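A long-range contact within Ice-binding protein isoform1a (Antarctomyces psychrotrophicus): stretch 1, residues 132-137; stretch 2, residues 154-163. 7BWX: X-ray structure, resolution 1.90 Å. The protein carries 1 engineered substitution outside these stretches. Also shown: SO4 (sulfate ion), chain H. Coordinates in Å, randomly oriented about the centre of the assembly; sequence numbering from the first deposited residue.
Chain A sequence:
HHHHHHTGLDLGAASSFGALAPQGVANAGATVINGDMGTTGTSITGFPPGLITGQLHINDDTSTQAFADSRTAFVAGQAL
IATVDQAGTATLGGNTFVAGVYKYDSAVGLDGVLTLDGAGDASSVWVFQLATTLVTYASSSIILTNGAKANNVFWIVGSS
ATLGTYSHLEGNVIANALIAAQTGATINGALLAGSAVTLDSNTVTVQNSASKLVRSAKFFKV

Stretch 1, residues 132-137: TTLVTY
Stretch 2, residues 154-163: FWIVGSSATL

Four backbone hydrogen bonds join the two stretches, and together they fix the register of a short parallel pairing. Thr-162 stands at its centre: its N donates to Leu-134 O at 2.8 Å, with an N-H...O angle of 168°, and its O accepts from Thr-136 N at 2.9 Å and 163°. One residue of the second strand thus bonds to two residues of the first, spaced two apart, as parallel pairing requires. The ladder extends backward through Leu-134 N, which donates to Ser-160 O at 3.2 Å and 161°, and it begins in the loops, where Ser-159 N donates to Thr-132 O at 2.9 Å and 155°.

Strands 134-136 and 161-163 run side by side in the same direction, their axes 4° apart and 4.7 Å distant at closest approach. Leu-134 pairs with Ala-161 and Val-135 with Thr-162, each pair with CA atoms 4.7 Å apart. The backbone is extended, with phi/psi of -121/123 at Leu-134, -123/122 at Val-135, -110/137 at Ala-161 and -121/114 at Thr-162. Three CA-H...O contacts of 3.3 Å supplement the ladder: Thr-133 CA to Ser-160 O, Ala-161 CA to Leu-134 O, and Val-135 CA to Thr-162 O.

Before the strands the chain departs from this form. Thr-132 has phi/psi of -125/-116, Gly-158 -67/-29 and Ser-159 -125/-97; Thr-133 (-87/154) and Ser-160 (-126/149) return to extended values. Glycine suits the approach to Thr-132, because an ideal CB on Gly-158 would lie only 3.2 Å from Thr-132 N. The small side chain of Ser-159, chi1 57° (p), points toward the first stretch and brings OG to 3.3 Å from Thr-133 CG2. Its OG also lies 3.3 Å from Thr-132 O, but the angle is too poor for a hydrogen bond. Thr-132, chi1 64° (p), directs its CB away overall and uses OG1 to donate to O1 of the sulfate ion at 2.7 Å.

The two bridged pairs occupy different faces of the sheet. On the face of Leu-134 and Ala-161, Leu-134 is buried and has the largest area covered by the other stretch, 107 Å² of its surface. Leu-134 CB lies 4.1 Å from Val-157 CG2 and 4.4 Å from Ala-161 CB; with chi1 168° (t) and chi2 67° (p), Leu-134 CD2 approaches Trp-155 CE3 obliquely at 4.5 Å. The apolar chain of Leu-134 thus meets Val-157 and the compact methyl of Ala-161 near its root and Trp-155 at CD2. Val-157 is t (178°); Trp-155 has chi1 -57° (m) and chi2 95°.

On the other face, the beta-branched residues Val-135 (t, 175°) and Thr-162 (m, -49°) suit extended backbone; Val-135 CG2 lies 4.1 Å from Thr-162 CB. At the end of the pairing, Thr-136 (p, 75°) brings OG1 to 3.2 Å from Leu-163 CA. Leu-163 is m,t, at -51° and -177°. The whole contact buries 514 Å², summed over both stretches.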

# COMPACT_ATOMS: atom_id res chain seq x y z
N THR A 132 14.15 -0.78 -2.62
CA THR A 132 13.97 -2.22 -2.91
C THR A 132 12.74 -2.75 -2.16
O THR A 132 11.62 -2.31 -2.50
CB THR A 132 15.23 -3.04 -2.66
OG1 THR A 132 15.59 -3.02 -1.28
CG2 THR A 132 16.39 -2.57 -3.54
N THR A 133 12.93 -3.67 -1.22
CA THR A 133 11.85 -4.41 -0.54
C THR A 133 11.32 -3.64 0.69
O THR A 133 12.06 -2.80 1.32
CB THR A 133 12.31 -5.81 -0.16
OG1 THR A 133 13.50 -5.62 0.59
CG2 THR A 133 12.55 -6.71 -1.35
N LEU A 134 10.06 -3.92 1.01
CA LEU A 134 9.44 -3.57 2.30
C LEU A 134 8.99 -4.89 2.90
O LEU A 134 8.22 -5.62 2.26
CB LEU A 134 8.26 -2.61 2.11
CG LEU A 134 7.38 -2.42 3.36
CD1 LEU A 134 8.13 -1.71 4.46
CD2 LEU A 134 6.13 -1.65 3.02
N VAL A 135 9.45 -5.19 4.10
CA VAL A 135 8.94 -6.32 4.90
C VAL A 135 8.45 -5.78 6.24
O VAL A 135 9.25 -5.13 6.96
CB VAL A 135 10.03 -7.38 5.11
CG1 VAL A 135 9.52 -8.48 6.04
CG2 VAL A 135 10.51 -7.96 3.79
N THR A 136 7.19 -6.01 6.56
CA THR A 136 6.64 -5.71 7.90
C THR A 136 6.59 -7.02 8.65
O THR A 136 6.31 -8.09 8.05
CB THR A 136 5.33 -4.93 7.78
OG1 THR A 136 4.27 -5.80 7.38
CG2 THR A 136 5.48 -3.75 6.84
N TYR A 137 6.90 -6.96 9.96
CA TYR A 137 6.98 -8.17 10.80
C TYR A 137 5.62 -8.45 11.43
O TYR A 137 4.72 -7.61 11.39
CB TYR A 137 8.18 -8.04 11.75
CG TYR A 137 9.47 -8.15 10.96
CD1 TYR A 137 9.84 -9.38 10.40
CD2 TYR A 137 10.16 -7.02 10.55
CE1 TYR A 137 10.96 -9.50 9.58
CE2 TYR A 137 11.31 -7.13 9.80
CZ TYR A 137 11.70 -8.37 9.29
OH TYR A 137 12.79 -8.49 8.47
N PHE A 154 1.89 7.21 1.37
CA PHE A 154 2.27 6.45 0.15
C PHE A 154 3.54 5.68 0.44
O PHE A 154 4.59 6.28 0.80
CB PHE A 154 2.45 7.44 -1.01
CG PHE A 154 1.21 8.25 -1.26
CD1 PHE A 154 0.22 7.76 -2.10
CD2 PHE A 154 1.03 9.48 -0.66
CE1 PHE A 154 -0.93 8.48 -2.34
CE2 PHE A 154 -0.14 10.19 -0.88
CZ PHE A 154 -1.11 9.70 -1.72
N TRP A 155 3.45 4.37 0.31
CA TRP A 155 4.57 3.42 0.40
C TRP A 155 5.00 3.07 -1.03
O TRP A 155 4.29 2.32 -1.70
CB TRP A 155 4.16 2.17 1.16
CG TRP A 155 3.66 2.48 2.53
CD1 TRP A 155 2.36 2.67 2.95
CD2 TRP A 155 4.49 2.78 3.66
NE1 TRP A 155 2.34 2.99 4.28
CE2 TRP A 155 3.63 3.05 4.74
CE3 TRP A 155 5.87 2.72 3.87
CZ2 TRP A 155 4.13 3.37 6.01
CZ3 TRP A 155 6.36 3.07 5.11
CH2 TRP A 155 5.49 3.40 6.15
N ILE A 156 6.04 3.72 -1.53
CA ILE A 156 6.52 3.54 -2.93
C ILE A 156 7.59 2.47 -2.87
O ILE A 156 8.76 2.75 -2.40
CB ILE A 156 7.02 4.86 -3.54
CG1 ILE A 156 6.01 5.99 -3.38
CG2 ILE A 156 7.39 4.64 -5.00
CD1 ILE A 156 4.67 5.74 -3.99
N VAL A 157 7.18 1.24 -3.13
CA VAL A 157 8.04 0.05 -2.91
C VAL A 157 8.74 -0.29 -4.23
O VAL A 157 8.05 -0.72 -5.21
CB VAL A 157 7.20 -1.10 -2.36
CG1 VAL A 157 8.04 -2.35 -2.17
CG2 VAL A 157 6.51 -0.72 -1.04
N GLY A 158 10.07 -0.16 -4.23
CA GLY A 158 10.93 -0.23 -5.43
C GLY A 158 10.94 -1.61 -6.04
O GLY A 158 11.05 -1.69 -7.28
N SER A 159 10.75 -2.68 -5.25
CA SER A 159 10.51 -4.05 -5.79
C SER A 159 9.20 -4.63 -5.21
O SER A 159 8.11 -4.25 -5.73
CB SER A 159 11.68 -4.97 -5.60
OG SER A 159 12.06 -5.08 -4.23
N SER A 160 9.28 -5.44 -4.15
CA SER A 160 8.12 -6.19 -3.63
C SER A 160 7.93 -5.92 -2.15
O SER A 160 8.91 -5.63 -1.43
CB SER A 160 8.27 -7.65 -3.92
OG SER A 160 8.27 -7.89 -5.33
N ALA A 161 6.66 -5.96 -1.73
CA ALA A 161 6.25 -5.76 -0.33
C ALA A 161 5.77 -7.10 0.22
O ALA A 161 4.96 -7.81 -0.44
CB ALA A 161 5.19 -4.71 -0.21
N THR A 162 6.21 -7.38 1.46
CA THR A 162 5.74 -8.53 2.25
C THR A 162 5.12 -7.96 3.53
O THR A 162 5.90 -7.38 4.34
CB THR A 162 6.88 -9.52 2.53
OG1 THR A 162 7.59 -9.82 1.33
CG2 THR A 162 6.38 -10.78 3.20
N LEU A 163 3.81 -8.10 3.72
CA LEU A 163 3.16 -7.57 4.95
C LEU A 163 3.02 -8.75 5.93
O LEU A 163 2.43 -9.79 5.58
CB LEU A 163 1.85 -6.88 4.58
CG LEU A 163 1.93 -5.85 3.46
CD1 LEU A 163 0.60 -5.19 3.26
CD2 LEU A 163 3.02 -4.82 3.76
S SO4 H . 18.86 -4.70 -0.74
O1 SO4 H . 17.49 -4.95 -1.23
O2 SO4 H . 19.31 -5.84 0.01
O3 SO4 H . 19.72 -4.47 -1.88
O4 SO4 H . 18.93 -3.53 0.15